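Local coordinates for Mlr6093 protein (PDB 2QJ8) that probably acts as a zinc-dependent hydrolase of the aspartoacylase family, cleaving ester bonds or non-peptide amide bonds, at residues L48-G53 with I81-E86; R97-D102 with G116-R121; T136-H141 with T201-E206; L252-S257 with V323-R328; M275-Q280 with K305-A310. One frame throughout, in Å; residues are numbered along the deposited sequence.

Contacts 1, 2 and 3 follow one another along the chain and belong to the aspartoacylase-type catalytic region. Contacts 1 and 3 lie with centres about 10 Å apart on neighbouring strands of the same sheet, since strand 47-52 pairs with strand 136-144; Leu49 O and Leu138 N make a probable hydrogen bond between them. Contact 2, centred about 19 Å from contact 1, fixes a loop to the start of helix 118-129. Contacts 4 and 5 lie in the C-terminal β-rich part, centres about 9 Å apart, where antiparallel strands 322-329 and 306-312 run side by side. Contact 4 joins segments that bracket contact 5 in sequence, and its centre is about 29 Å from that of contact 1.

Contact 1. Residues L48-G53 with I81-E86; sequences LLITGG and IIIVPE
Leu48 to Thr51 run parallel to Ile81 to Val84, their short axes 14° apart, and four backbone hydrogen bonds zip them together: Ile82 N to Leu48 O, Ile50 N to Ile82 O, Val84 N to Ile50 O and Gly52 N to Val84 O, the shortest 2.8 Å from Ile82 N to Leu48 O. On the face carrying Leu49, Thr51, Ile82 and Val84, methyl groups do the touching. Leu49 has CG anti to its backbone N (chi1 172°), and beyond it CD1 lies 3.9 Å from Ile82 CG2, the two side chains crossing at a slant. Val84 has a second conformer, so its place beside Thr51, pointing the same way, is tentative; the hydroxyl of Thr51 bonds to Asp139 OD1 on the next strand.

These are the two strands of a β-α-β unit, connected through helix 60-75, which covers the other face by packing Leu68 and Leu72 on Ile83. On that face Ile50 CB meets Ile83 CG1 at 4.0 Å, and Ile50 CD1 reaches back to Ile81 CG2 at 4.1 Å. Toward Gly52 and Gly53 the chains draw closer, against Pro85 and Glu86, and a β-carbon modelled on either glycine would run into them. The carboxylate of Glu86 forms a salt bridge with Arg66 in helix 60-75.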
# COMPACT_ATOMS: atom_id res chain seq x y z
N LEU A 48 -26.75 -1.18 15.80
CA LEU A 48 -25.36 -1.08 15.38
C LEU A 48 -25.19 -0.31 14.09
O LEU A 48 -25.94 -0.51 13.14
CB LEU A 48 -24.83 -2.51 15.13
CG LEU A 48 -23.37 -2.64 14.63
CD1 LEU A 48 -22.38 -2.18 15.71
CD2 LEU A 48 -23.06 -4.05 14.13
N LEU A 49 -24.19 0.58 14.06
CA LEU A 49 -23.77 1.24 12.85
C LEU A 49 -22.40 0.69 12.52
O LEU A 49 -21.54 0.64 13.39
CB LEU A 49 -23.63 2.75 13.04
CG LEU A 49 -23.01 3.55 11.89
CD1 LEU A 49 -23.84 3.48 10.57
CD2 LEU A 49 -22.87 4.99 12.38
N ILE A 50 -22.19 0.32 11.26
CA ILE A 50 -20.90 -0.08 10.73
C ILE A 50 -20.47 0.90 9.65
O ILE A 50 -21.16 1.09 8.64
CB ILE A 50 -20.93 -1.52 10.12
CG1 ILE A 50 -21.61 -2.48 11.07
CG2 ILE A 50 -19.50 -1.97 9.74
CD1 ILE A 50 -21.48 -3.91 10.67
N THR A 51 -19.29 1.50 9.84
CA THR A 51 -18.75 2.48 8.92
C THR A 51 -17.42 2.00 8.29
O THR A 51 -16.63 1.32 8.94
CB THR A 51 -18.51 3.85 9.60
OG1 THR A 51 -17.62 3.73 10.71
CG2 THR A 51 -19.81 4.49 10.07
N GLY A 52 -17.23 2.33 7.01
CA GLY A 52 -15.95 2.13 6.30
C GLY A 52 -15.59 3.40 5.56
O GLY A 52 -16.40 4.31 5.46
N GLY A 53 -14.37 3.46 5.04
CA GLY A 53 -13.99 4.54 4.14
C GLY A 53 -13.89 5.93 4.68
O GLY A 53 -14.14 6.87 3.95
N ILE A 81 -29.17 -3.11 12.06
CA ILE A 81 -27.79 -2.88 11.62
C ILE A 81 -27.82 -1.94 10.45
O ILE A 81 -28.48 -2.20 9.44
CB ILE A 81 -27.05 -4.18 11.22
CG1 ILE A 81 -27.00 -5.13 12.42
CG2 ILE A 81 -25.60 -3.80 10.73
CD1 ILE A 81 -26.43 -6.53 12.13
N ILE A 82 -27.16 -0.80 10.60
CA ILE A 82 -27.04 0.18 9.54
C ILE A 82 -25.58 0.11 9.06
O ILE A 82 -24.68 -0.01 9.87
CB ILE A 82 -27.37 1.65 10.04
CG1 ILE A 82 -28.78 1.75 10.65
CG2 ILE A 82 -27.24 2.61 8.90
CD1 ILE A 82 -29.06 3.14 11.37
N ILE A 83 -25.36 0.16 7.74
CA ILE A 83 -24.00 0.11 7.16
C ILE A 83 -23.80 1.19 6.12
O ILE A 83 -24.66 1.35 5.23
CB ILE A 83 -23.65 -1.27 6.50
CG1 ILE A 83 -23.84 -2.43 7.49
CG2 ILE A 83 -22.19 -1.29 5.99
CD1 ILE A 83 -23.70 -3.88 6.89
N VAL A 84 -22.69 1.94 6.26
CA VAL A 84 -22.27 2.97 5.30
C VAL A 84 -20.85 2.57 4.87
O VAL A 84 -19.87 2.88 5.55
CB VAL A 84 -22.41 4.43 5.84
CG1 VAL A 84 -21.86 4.57 7.23
CG2 VAL A 84 -21.79 5.44 4.87
N PRO A 85 -20.72 1.79 3.74
CA PRO A 85 -19.39 1.28 3.37
C PRO A 85 -18.31 2.28 3.09
O PRO A 85 -17.16 1.96 3.40
CB PRO A 85 -19.67 0.33 2.16
CG PRO A 85 -21.11 -0.04 2.34
CD PRO A 85 -21.72 1.29 2.77
N GLU A 86 -18.65 3.47 2.58
CA GLU A 86 -17.69 4.54 2.30
C GLU A 86 -18.28 5.86 2.79
O GLU A 86 -19.03 6.51 2.06
CB GLU A 86 -17.38 4.70 0.80
CG GLU A 86 -16.80 3.50 0.10
CD GLU A 86 -17.81 2.59 -0.55
OE1 GLU A 86 -18.69 3.08 -1.31
OE2 GLU A 86 -17.70 1.36 -0.36

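Contact 2. Residues R97-D102 with G116-R121; sequences RNTPID and GSVSER
Asp102, Val118 and Ser119 bury the most surface here, and Asp102 reaches from its loop to the first turn of helix 118-129. Its chi1 of 62° sets CG between its own backbone N and carbonyl carbon. The carboxylate then faces the helix start: Ser119 N donates to Asp102 OD2 at 2.9 Å, arriving from above the carboxylate plane, 35° out of it. Ser119 OG stands 2.6 Å from both OD1 and OD2 of Asp102, and its other neighbour, Thr99 OG1, is 2.9 Å from it. Ser117 OG approaches the same Asp102 OD2 at 2.8 Å, while Asp102 OD1 also accepts the backbone N-H of Lys104. Next to this polar cluster, Val118 CG1 touches both Thr99 CG2 at 3.5 Å and Ile101 CB at 3.8 Å, the Ile101 and Val118 side chains crossing at about a right angle.

An alanine at Asp102 would probably leave Ser119 N without this acceptor and take one partner from each serine hydroxyl. The arrangement pins the loop that follows helix 89-94 to the N-terminal end of helix 118-129. Ser117 occupies the N-cap position, yet the carboxylate that accepts Ser119 N is lent by the loop. With a backbone N-H and hydroxyl groups converging on it at a helix start, Asp102 is likely to be kept in its negatively charged form.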
# COMPACT_ATOMS: atom_id res chain seq x y z
N ARG A 97 -5.75 10.38 1.71
CA ARG A 97 -6.05 9.94 3.07
C ARG A 97 -7.24 10.70 3.59
O ARG A 97 -8.15 10.12 4.13
CB ARG A 97 -4.89 10.15 4.03
CG ARG A 97 -5.25 9.61 5.42
CD ARG A 97 -4.06 9.15 6.15
NE ARG A 97 -4.45 8.46 7.37
CZ ARG A 97 -4.90 7.20 7.45
NH1 ARG A 97 -5.11 6.45 6.37
NH2 ARG A 97 -5.20 6.72 8.64
N ASN A 98 -7.24 12.01 3.41
CA ASN A 98 -8.33 12.83 3.88
C ASN A 98 -9.11 13.48 2.75
O ASN A 98 -8.77 13.34 1.57
CB ASN A 98 -7.73 13.81 4.89
CG ASN A 98 -7.19 13.08 6.12
OD1 ASN A 98 -7.83 12.17 6.65
ND2 ASN A 98 -5.97 13.41 6.52
N THR A 99 -10.17 14.17 3.13
CA THR A 99 -11.06 14.79 2.18
C THR A 99 -10.28 15.76 1.27
O THR A 99 -9.65 16.69 1.76
CB THR A 99 -12.18 15.52 2.91
OG1 THR A 99 -12.76 14.64 3.87
CG2 THR A 99 -13.25 16.04 1.94
N PRO A 100 -10.29 15.50 -0.06
CA PRO A 100 -9.53 16.38 -0.94
C PRO A 100 -10.03 17.82 -1.06
O PRO A 100 -9.21 18.71 -1.33
CB PRO A 100 -9.62 15.66 -2.29
CG PRO A 100 -10.87 14.88 -2.21
CD PRO A 100 -10.94 14.41 -0.81
N ILE A 101 -11.32 18.07 -0.84
CA ILE A 101 -11.86 19.44 -0.98
C ILE A 101 -11.40 20.39 0.12
O ILE A 101 -10.95 21.51 -0.18
CB ILE A 101 -13.41 19.44 -1.05
CG1 ILE A 101 -13.86 18.76 -2.36
CG2 ILE A 101 -13.98 20.86 -1.00
CD1 ILE A 101 -15.35 18.72 -2.53
N ASP A 102 -11.53 19.96 1.37
CA ASP A 102 -11.19 20.80 2.54
C ASP A 102 -9.92 20.41 3.30
O ASP A 102 -9.52 21.11 4.22
CB ASP A 102 -12.40 20.94 3.50
CG ASP A 102 -12.86 19.63 4.09
OD1 ASP A 102 -12.31 18.58 3.77
OD2 ASP A 102 -13.84 19.64 4.86
N GLY A 116 -20.65 24.11 7.77
CA GLY A 116 -19.18 24.09 7.71
C GLY A 116 -18.73 23.58 6.36
O GLY A 116 -19.54 23.45 5.45
N SER A 117 -17.45 23.27 6.24
CA SER A 117 -16.89 22.71 5.00
C SER A 117 -17.43 21.28 4.73
O SER A 117 -18.10 20.69 5.59
CB SER A 117 -15.38 22.68 5.14
OG SER A 117 -15.09 21.79 6.19
N VAL A 118 -17.12 20.68 3.57
CA VAL A 118 -17.70 19.36 3.21
C VAL A 118 -17.51 18.28 4.28
O VAL A 118 -18.47 17.62 4.62
CB VAL A 118 -17.29 18.84 1.78
CG1 VAL A 118 -15.79 18.49 1.69
CG2 VAL A 118 -18.17 17.63 1.39
N SER A 119 -16.31 18.12 4.83
CA SER A 119 -16.06 17.12 5.89
C SER A 119 -16.97 17.30 7.11
O SER A 119 -17.50 16.33 7.65
CB SER A 119 -14.61 17.13 6.36
OG SER A 119 -13.74 17.03 5.24
N GLU A 120 -17.17 18.56 7.48
CA GLU A 120 -18.02 18.95 8.61
C GLU A 120 -19.50 18.68 8.35
O GLU A 120 -20.23 18.29 9.27
CB GLU A 120 -17.83 20.43 8.93
CG GLU A 120 -16.40 20.83 9.27
CD GLU A 120 -16.31 22.29 9.55
OE1 GLU A 120 -16.59 22.68 10.70
OE2 GLU A 120 -15.96 23.05 8.63
N ARG A 121 -19.96 18.90 7.10
CA ARG A 121 -21.35 18.57 6.72
C ARG A 121 -21.59 17.06 6.68
O ARG A 121 -22.68 16.60 7.04
CB ARG A 121 -21.77 19.22 5.39
CG ARG A 121 -21.65 20.75 5.38
CD ARG A 121 -22.39 21.41 4.20
NE ARG A 121 -21.92 20.96 2.90
CZ ARG A 121 -20.78 21.33 2.31
NH1 ARG A 121 -19.95 22.16 2.90
NH2 ARG A 121 -20.48 20.86 1.11

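Contact 3. Residues T136-H141 with T201-E206; sequences TVLDLH and TFICTE
His141 and Glu206 lie side by side, pointing the same way, with imidazole and carboxylate planes turned 79° apart. His141 ND1 donates to Glu206 OE1 at 2.8 Å in a nearly straight bond, the oxygen lying in the ring plane at its edge and met on its syn side. Glu206 bends at chi2 (-62°), which places CD, and with it the carboxylate, beside the ring. Cys204 has two conformers; in the one described, SG comes obliquely to the ring, a contact best held tentative. An alanine at His141 would probably leave Glu206 OE1 without its N-H partner and let the carboxylate turn.

The two strands run parallel, in full register, and five main-chain hydrogen bonds join them. They form part of the central parallel core of the catalytic domain, with strand 47-52 beyond strand 136-144 and helices 161-172 and 190-197 packed on its faces. The Phe202 ring crosses Val137 at a slant: CD1 lies 3.9 Å from Val137 CB, and CE1 is 3.9 Å from Asp139 CB. On the other face Leu138 CD1 meets Thr205 CG2 at 3.6 Å, the side chains at about a right angle. At the start of the strands Thr136 and Thr201 stand side by side, and one water lies 2.6 Å from Thr136 OG1 and 2.9 Å from Thr201 OG1.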
# COMPACT_ATOMS: atom_id res chain seq x y z
N THR A 136 -24.00 1.15 19.43
CA THR A 136 -22.68 0.57 19.15
C THR A 136 -22.28 1.02 17.76
O THR A 136 -23.12 1.09 16.87
CB THR A 136 -22.73 -1.00 19.26
OG1 THR A 136 -23.21 -1.37 20.56
CG2 THR A 136 -21.35 -1.68 19.05
N VAL A 137 -21.04 1.46 17.61
CA VAL A 137 -20.52 1.81 16.32
C VAL A 137 -19.28 0.95 16.09
O VAL A 137 -18.41 0.87 16.97
CB VAL A 137 -20.14 3.30 16.16
CG1 VAL A 137 -19.54 3.49 14.78
CG2 VAL A 137 -21.35 4.21 16.36
N LEU A 138 -19.22 0.32 14.93
CA LEU A 138 -18.09 -0.47 14.47
C LEU A 138 -17.47 0.27 13.28
O LEU A 138 -18.09 0.34 12.21
CB LEU A 138 -18.52 -1.88 14.06
CG LEU A 138 -17.49 -2.80 13.37
CD1 LEU A 138 -16.21 -3.03 14.22
CD2 LEU A 138 -18.15 -4.11 13.03
N ASP A 139 -16.25 0.80 13.45
CA ASP A 139 -15.53 1.48 12.35
C ASP A 139 -14.46 0.54 11.80
O ASP A 139 -13.64 0.02 12.55
CB ASP A 139 -14.93 2.80 12.84
CG ASP A 139 -14.25 3.62 11.70
OD1 ASP A 139 -14.80 3.82 10.59
OD2 ASP A 139 -13.13 4.11 11.97
N LEU A 140 -14.49 0.32 10.47
CA LEU A 140 -13.53 -0.50 9.74
C LEU A 140 -12.47 0.52 9.30
O LEU A 140 -12.59 1.18 8.26
CB LEU A 140 -14.23 -1.24 8.61
CG LEU A 140 -15.51 -1.99 9.03
CD1 LEU A 140 -16.19 -2.64 7.83
CD2 LEU A 140 -15.29 -3.04 10.15
N HIS A 141 -11.43 0.64 10.14
CA HIS A 141 -10.49 1.77 10.12
C HIS A 141 -9.16 1.55 9.39
O HIS A 141 -8.58 0.46 9.40
CB HIS A 141 -10.23 2.18 11.57
CG HIS A 141 -9.36 3.38 11.73
ND1 HIS A 141 -8.04 3.29 12.11
CD2 HIS A 141 -9.62 4.70 11.57
CE1 HIS A 141 -7.52 4.51 12.16
NE2 HIS A 141 -8.45 5.38 11.84
N THR A 201 -20.61 2.24 22.91
CA THR A 201 -19.58 1.24 22.60
C THR A 201 -19.04 1.59 21.23
O THR A 201 -19.78 1.63 20.27
CB THR A 201 -20.17 -0.16 22.60
OG1 THR A 201 -20.65 -0.41 23.92
CG2 THR A 201 -19.10 -1.24 22.20
N PHE A 202 -17.76 1.97 21.17
CA PHE A 202 -17.12 2.30 19.91
C PHE A 202 -15.97 1.32 19.70
O PHE A 202 -15.06 1.27 20.53
CB PHE A 202 -16.62 3.74 19.95
CG PHE A 202 -15.94 4.21 18.69
CD1 PHE A 202 -16.48 3.94 17.42
CD2 PHE A 202 -14.79 4.98 18.77
CE1 PHE A 202 -15.88 4.39 16.26
CE2 PHE A 202 -14.17 5.46 17.60
CZ PHE A 202 -14.71 5.15 16.34
N ILE A 203 -16.04 0.56 18.60
CA ILE A 203 -15.06 -0.48 18.25
C ILE A 203 -14.41 -0.15 16.90
O ILE A 203 -15.08 0.14 15.92
CB ILE A 203 -15.72 -1.89 18.32
CG1 ILE A 203 -16.04 -2.21 19.78
CG2 ILE A 203 -14.81 -2.95 17.81
CD1 ILE A 203 -16.78 -3.48 19.95
N CYS A 204 -13.07 -0.16 16.90
CA CYS A 204 -12.27 0.18 15.75
C CYS A 204 -11.39 -1.02 15.35
O CYS A 204 -10.48 -1.37 16.09
CB CYS A 204 -11.43 1.39 16.13
SG CYS A 204 -10.63 2.19 14.80
N THR A 205 -11.70 -1.63 14.21
CA THR A 205 -10.92 -2.77 13.69
C THR A 205 -9.87 -2.15 12.78
O THR A 205 -10.18 -1.24 12.03
CB THR A 205 -11.79 -3.75 12.94
OG1 THR A 205 -12.37 -3.08 11.84
CG2 THR A 205 -12.90 -4.29 13.84
N GLU A 206 -8.64 -2.64 12.83
CA GLU A 206 -7.53 -2.01 12.11
C GLU A 206 -7.10 -2.72 10.85
O GLU A 206 -6.78 -3.91 10.90
CB GLU A 206 -6.32 -1.85 13.02
CG GLU A 206 -6.54 -0.95 14.22
CD GLU A 206 -6.88 0.51 13.92
OE1 GLU A 206 -6.53 1.03 12.84
OE2 GLU A 206 -7.50 1.16 14.79
O HOH W 1 -22.59 -2.38 22.90

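Contact 4. Residues L252-S257 with V323-R328; sequences LETTSS and VAILAR
Glu253 and Arg328 form the antiparallel hydrogen-bonded pair that joins these strands: Glu253 N donates to Arg328 O at 2.7 Å, and Arg328 N returns a bond to Glu253 O at 2.8 Å. A third bond uses a side chain: in the conformer described, with OG1 anti to the backbone N (chi1 172°), Thr254 OG1 donates to Leu326 O at 3.1 Å nearly along the C=O axis, a bond the second conformer of Thr254 makes tentative.

The strand directions are 131° apart, well short of antiparallel, consistent with so brief a pairing. Strand 250-261 pairs on its other side in parallel with strand 178-182, and strand 322-329 continues the antiparallel part of the C-terminal region. A classic beta bulge lies at Val323 and Ala324, both facing Leu260.

Apolar contact is made mainly by Leu252 and Ala327, whose CB atoms are 3.7 Å apart; Leu252 CD1 reaches the same Ala327 CB at 4.0 Å. Leu180 packs on Ala327 from strand 178-182.

Among the charged groups, the Arg328 chain bends at chi3 (-136°), which places NE, and NE pairs with Asp258 in a salt bridge. Ser257 OG lies in the guanidinium plane 3.0 Å from Arg328 NH2, but the angle is too poor for a hydrogen bond. Thr255 OG1 is farther off and oblique to the same group.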
# COMPACT_ATOMS: atom_id res chain seq x y z
N LEU A 252 -2.44 -7.41 24.05
CA LEU A 252 -1.14 -6.75 24.13
C LEU A 252 -1.36 -5.28 24.47
O LEU A 252 -2.47 -4.78 24.36
CB LEU A 252 -0.42 -6.89 22.78
CG LEU A 252 -0.16 -8.29 22.21
CD1 LEU A 252 0.58 -8.21 20.85
CD2 LEU A 252 0.62 -9.15 23.18
N GLU A 253 -0.30 -4.62 24.94
CA GLU A 253 -0.34 -3.18 25.22
C GLU A 253 0.91 -2.53 24.66
O GLU A 253 1.98 -3.16 24.62
CB GLU A 253 -0.51 -2.83 26.71
CG GLU A 253 0.62 -3.18 27.59
CD GLU A 253 0.33 -2.90 29.06
OE1 GLU A 253 -0.63 -2.16 29.38
OE2 GLU A 253 1.08 -3.44 29.88
N THR A 254 0.75 -1.27 24.28
CA THR A 254 1.86 -0.48 23.74
C THR A 254 1.92 0.82 24.51
O THR A 254 0.91 1.48 24.72
CB THR A 254 1.76 -0.24 22.21
OG1 THR A 254 2.78 0.69 21.81
CG2 THR A 254 0.46 0.32 21.80
N THR A 255 3.15 1.13 24.97
CA THR A 255 3.47 2.36 25.75
C THR A 255 4.47 3.16 24.92
O THR A 255 4.98 2.65 23.92
CB THR A 255 4.05 2.04 27.18
OG1 THR A 255 5.30 1.33 27.07
CG2 THR A 255 3.04 1.21 28.00
N SER A 256 4.77 4.39 25.34
CA SER A 256 5.67 5.28 24.56
C SER A 256 7.02 4.69 24.15
O SER A 256 7.44 4.90 23.02
CB SER A 256 5.86 6.63 25.23
OG SER A 256 4.72 7.42 24.94
N SER A 257 7.65 3.90 25.01
CA SER A 257 8.93 3.25 24.65
C SER A 257 8.83 2.18 23.51
O SER A 257 9.85 1.79 22.93
CB SER A 257 9.59 2.66 25.89
OG SER A 257 8.78 1.66 26.46
N VAL A 323 7.85 4.74 13.04
CA VAL A 323 8.16 3.73 12.03
C VAL A 323 7.77 2.33 12.42
O VAL A 323 7.68 1.49 11.57
CB VAL A 323 9.64 3.79 11.58
CG1 VAL A 323 9.90 5.13 10.90
CG2 VAL A 323 10.59 3.53 12.76
N ALA A 324 7.60 2.06 13.71
CA ALA A 324 7.18 0.76 14.18
C ALA A 324 6.42 0.89 15.50
O ALA A 324 6.70 1.81 16.29
CB ALA A 324 8.42 -0.19 14.33
N ILE A 325 5.43 0.02 15.69
CA ILE A 325 4.67 -0.04 16.94
C ILE A 325 4.84 -1.45 17.49
O ILE A 325 4.40 -2.42 16.87
CB ILE A 325 3.20 0.29 16.78
CG1 ILE A 325 3.06 1.70 16.21
CG2 ILE A 325 2.50 0.20 18.14
CD1 ILE A 325 1.68 2.04 15.88
N LEU A 326 5.51 -1.53 18.62
CA LEU A 326 5.78 -2.78 19.31
C LEU A 326 4.76 -2.85 20.44
O LEU A 326 4.19 -1.84 20.84
CB LEU A 326 7.24 -2.81 19.81
CG LEU A 326 8.36 -3.20 18.83
CD1 LEU A 326 8.12 -2.84 17.38
CD2 LEU A 326 9.73 -2.70 19.31
N ALA A 327 4.47 -4.06 20.89
CA ALA A 327 3.52 -4.28 21.97
C ALA A 327 3.99 -5.41 22.85
O ALA A 327 4.74 -6.30 22.41
CB ALA A 327 2.14 -4.57 21.41
N ARG A 328 3.55 -5.38 24.10
CA ARG A 328 3.90 -6.39 25.07
C ARG A 328 2.67 -6.98 25.67
O ARG A 328 1.69 -6.29 25.82
CB ARG A 328 4.71 -5.76 26.17
CG ARG A 328 5.95 -5.10 25.69
CD ARG A 328 6.68 -4.53 26.86
NE ARG A 328 7.16 -3.19 26.58
CZ ARG A 328 7.74 -2.39 27.47
NH1 ARG A 328 7.95 -2.79 28.73
NH2 ARG A 328 8.14 -1.17 27.08

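Contact 5. Residues M275-Q280 with K305-A310; sequences MDEVEQ and KSTVFA
Val278 O is gripped by two donors: Ser306 N at 3.0 Å and a water at 3.2 Å. The CA-H of Lys305 also approaches this oxygen. The same water accepts from Lys305 NZ at 2.9 Å, so it links the backbone carbonyl to the ammonium. That ammonium forms a salt bridge with Glu279 OE2 at 2.7 Å, coming from above the carboxylate plane. The Lys305 chain runs extended and turns only at chi4 (63°), which brings NZ round to the carboxylate, while Glu279 bends at chi2 to meet it; the two side chains lie side by side.

Backbone bonds continue along the pair, with Val278 N to Ser306 O at 2.7 Å, Val308 N to Asp276 O and Met275 N to Val308 O, residue 275 being modelled as selenomethionine. Strand 277-278 thus adds a short antiparallel edge to strand 306-312, which pairs on its other side with strand 322-329. Farther along, Phe309 and Ala310 both face Ile325 in a classic beta bulge. On the buried side Val278 CG1 packs at a slant on Val308 CG2 at 4.0 Å, and Ser306 OG, beside Val278 CG2, bonds to Ser304 O. Thr307 and Glu277 lie side by side on the opposite face, Glu277 CG 4.0 Å from Thr307 OG1.

The apolar and backbone contacts carry the inner part of the pairing, while the exposed Glu279 and Lys305 balance each other's charge at its exposed end, where surrounding solvent probably weakens their attraction.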
# COMPACT_ATOMS: atom_id res chain seq x y z
N MSE A 275 3.80 -9.47 13.82
CA MSE A 275 3.76 -10.68 14.66
C MSE A 275 5.11 -11.24 15.09
O MSE A 275 5.14 -12.15 15.93
CB MSE A 275 2.86 -11.81 14.10
CG MSE A 275 1.41 -11.38 13.76
SE MSE A 275 0.48 -10.49 15.23
CE MSE A 275 0.43 -11.96 16.51
N ASP A 276 6.23 -10.71 14.57
CA ASP A 276 7.53 -11.17 15.00
C ASP A 276 7.71 -10.78 16.45
O ASP A 276 7.31 -9.69 16.86
CB ASP A 276 8.69 -10.52 14.23
CG ASP A 276 8.87 -11.06 12.82
OD1 ASP A 276 8.19 -12.02 12.38
OD2 ASP A 276 9.73 -10.48 12.14
N GLU A 277 8.36 -11.67 17.20
CA GLU A 277 8.70 -11.46 18.60
C GLU A 277 10.17 -11.04 18.57
O GLU A 277 11.03 -11.82 18.13
CB GLU A 277 8.49 -12.76 19.38
CG GLU A 277 7.02 -13.19 19.41
CD GLU A 277 6.76 -14.46 20.22
OE1 GLU A 277 7.69 -15.29 20.36
OE2 GLU A 277 5.61 -14.61 20.71
N VAL A 278 10.45 -9.80 18.97
CA VAL A 278 11.82 -9.25 18.95
C VAL A 278 12.38 -9.12 20.38
O VAL A 278 11.61 -8.95 21.33
CB VAL A 278 11.88 -7.91 18.19
CG1 VAL A 278 11.31 -8.08 16.75
CG2 VAL A 278 11.15 -6.82 18.94
N GLU A 279 13.69 -9.27 20.52
CA GLU A 279 14.37 -9.14 21.81
C GLU A 279 14.76 -7.68 22.00
O GLU A 279 14.83 -6.92 21.04
CB GLU A 279 15.64 -10.01 21.86
CG GLU A 279 15.42 -11.52 21.68
CD GLU A 279 14.55 -12.16 22.76
OE1 GLU A 279 14.45 -11.61 23.88
OE2 GLU A 279 13.97 -13.24 22.50
N GLN A 280 15.02 -7.31 23.24
CA GLN A 280 15.46 -5.98 23.60
C GLN A 280 16.76 -5.70 22.85
O GLN A 280 17.69 -6.50 22.90
CB GLN A 280 15.71 -5.93 25.10
CG GLN A 280 16.15 -4.57 25.65
CD GLN A 280 16.50 -4.63 27.13
OE1 GLN A 280 16.57 -5.71 27.73
NE2 GLN A 280 16.77 -3.46 27.71
N LYS A 305 11.79 -6.47 24.99
CA LYS A 305 11.31 -7.68 24.35
C LYS A 305 9.85 -7.40 24.09
O LYS A 305 9.13 -6.99 24.99
CB LYS A 305 11.49 -8.90 25.26
CG LYS A 305 11.05 -10.19 24.61
CD LYS A 305 11.25 -11.37 25.49
CE LYS A 305 10.75 -12.63 24.80
NZ LYS A 305 11.50 -12.94 23.55
N SER A 306 9.42 -7.56 22.84
CA SER A 306 8.07 -7.23 22.44
C SER A 306 7.70 -7.89 21.12
O SER A 306 8.54 -8.58 20.51
CB SER A 306 7.98 -5.70 22.31
OG SER A 306 9.14 -5.19 21.67
N THR A 307 6.43 -7.73 20.73
CA THR A 307 5.89 -8.24 19.47
C THR A 307 5.70 -7.09 18.52
O THR A 307 5.35 -6.00 18.94
CB THR A 307 4.55 -8.99 19.67
OG1 THR A 307 4.78 -10.10 20.56
CG2 THR A 307 3.99 -9.54 18.37
N VAL A 308 5.95 -7.31 17.24
CA VAL A 308 5.70 -6.29 16.22
C VAL A 308 4.21 -6.24 15.92
O VAL A 308 3.66 -7.18 15.38
CB VAL A 308 6.47 -6.50 14.91
CG1 VAL A 308 6.11 -5.37 13.91
CG2 VAL A 308 7.99 -6.55 15.18
N PHE A 309 3.58 -5.13 16.30
CA PHE A 309 2.17 -4.94 16.06
C PHE A 309 2.01 -4.27 14.71
O PHE A 309 1.18 -4.68 13.94
CB PHE A 309 1.51 -4.11 17.16
CG PHE A 309 0.13 -3.62 16.78
CD1 PHE A 309 -0.96 -4.47 16.83
CD2 PHE A 309 -0.07 -2.31 16.31
CE1 PHE A 309 -2.21 -4.04 16.48
CE2 PHE A 309 -1.33 -1.88 15.93
CZ PHE A 309 -2.40 -2.75 16.02
N ALA A 310 2.80 -3.22 14.45
CA ALA A 310 2.75 -2.51 13.20
C ALA A 310 4.13 -2.03 12.81
O ALA A 310 4.95 -1.72 13.68
CB ALA A 310 1.77 -1.31 13.31
O HOH W 2 3.41 -12.19 20.44
O HOH W 3 9.62 -11.32 22.09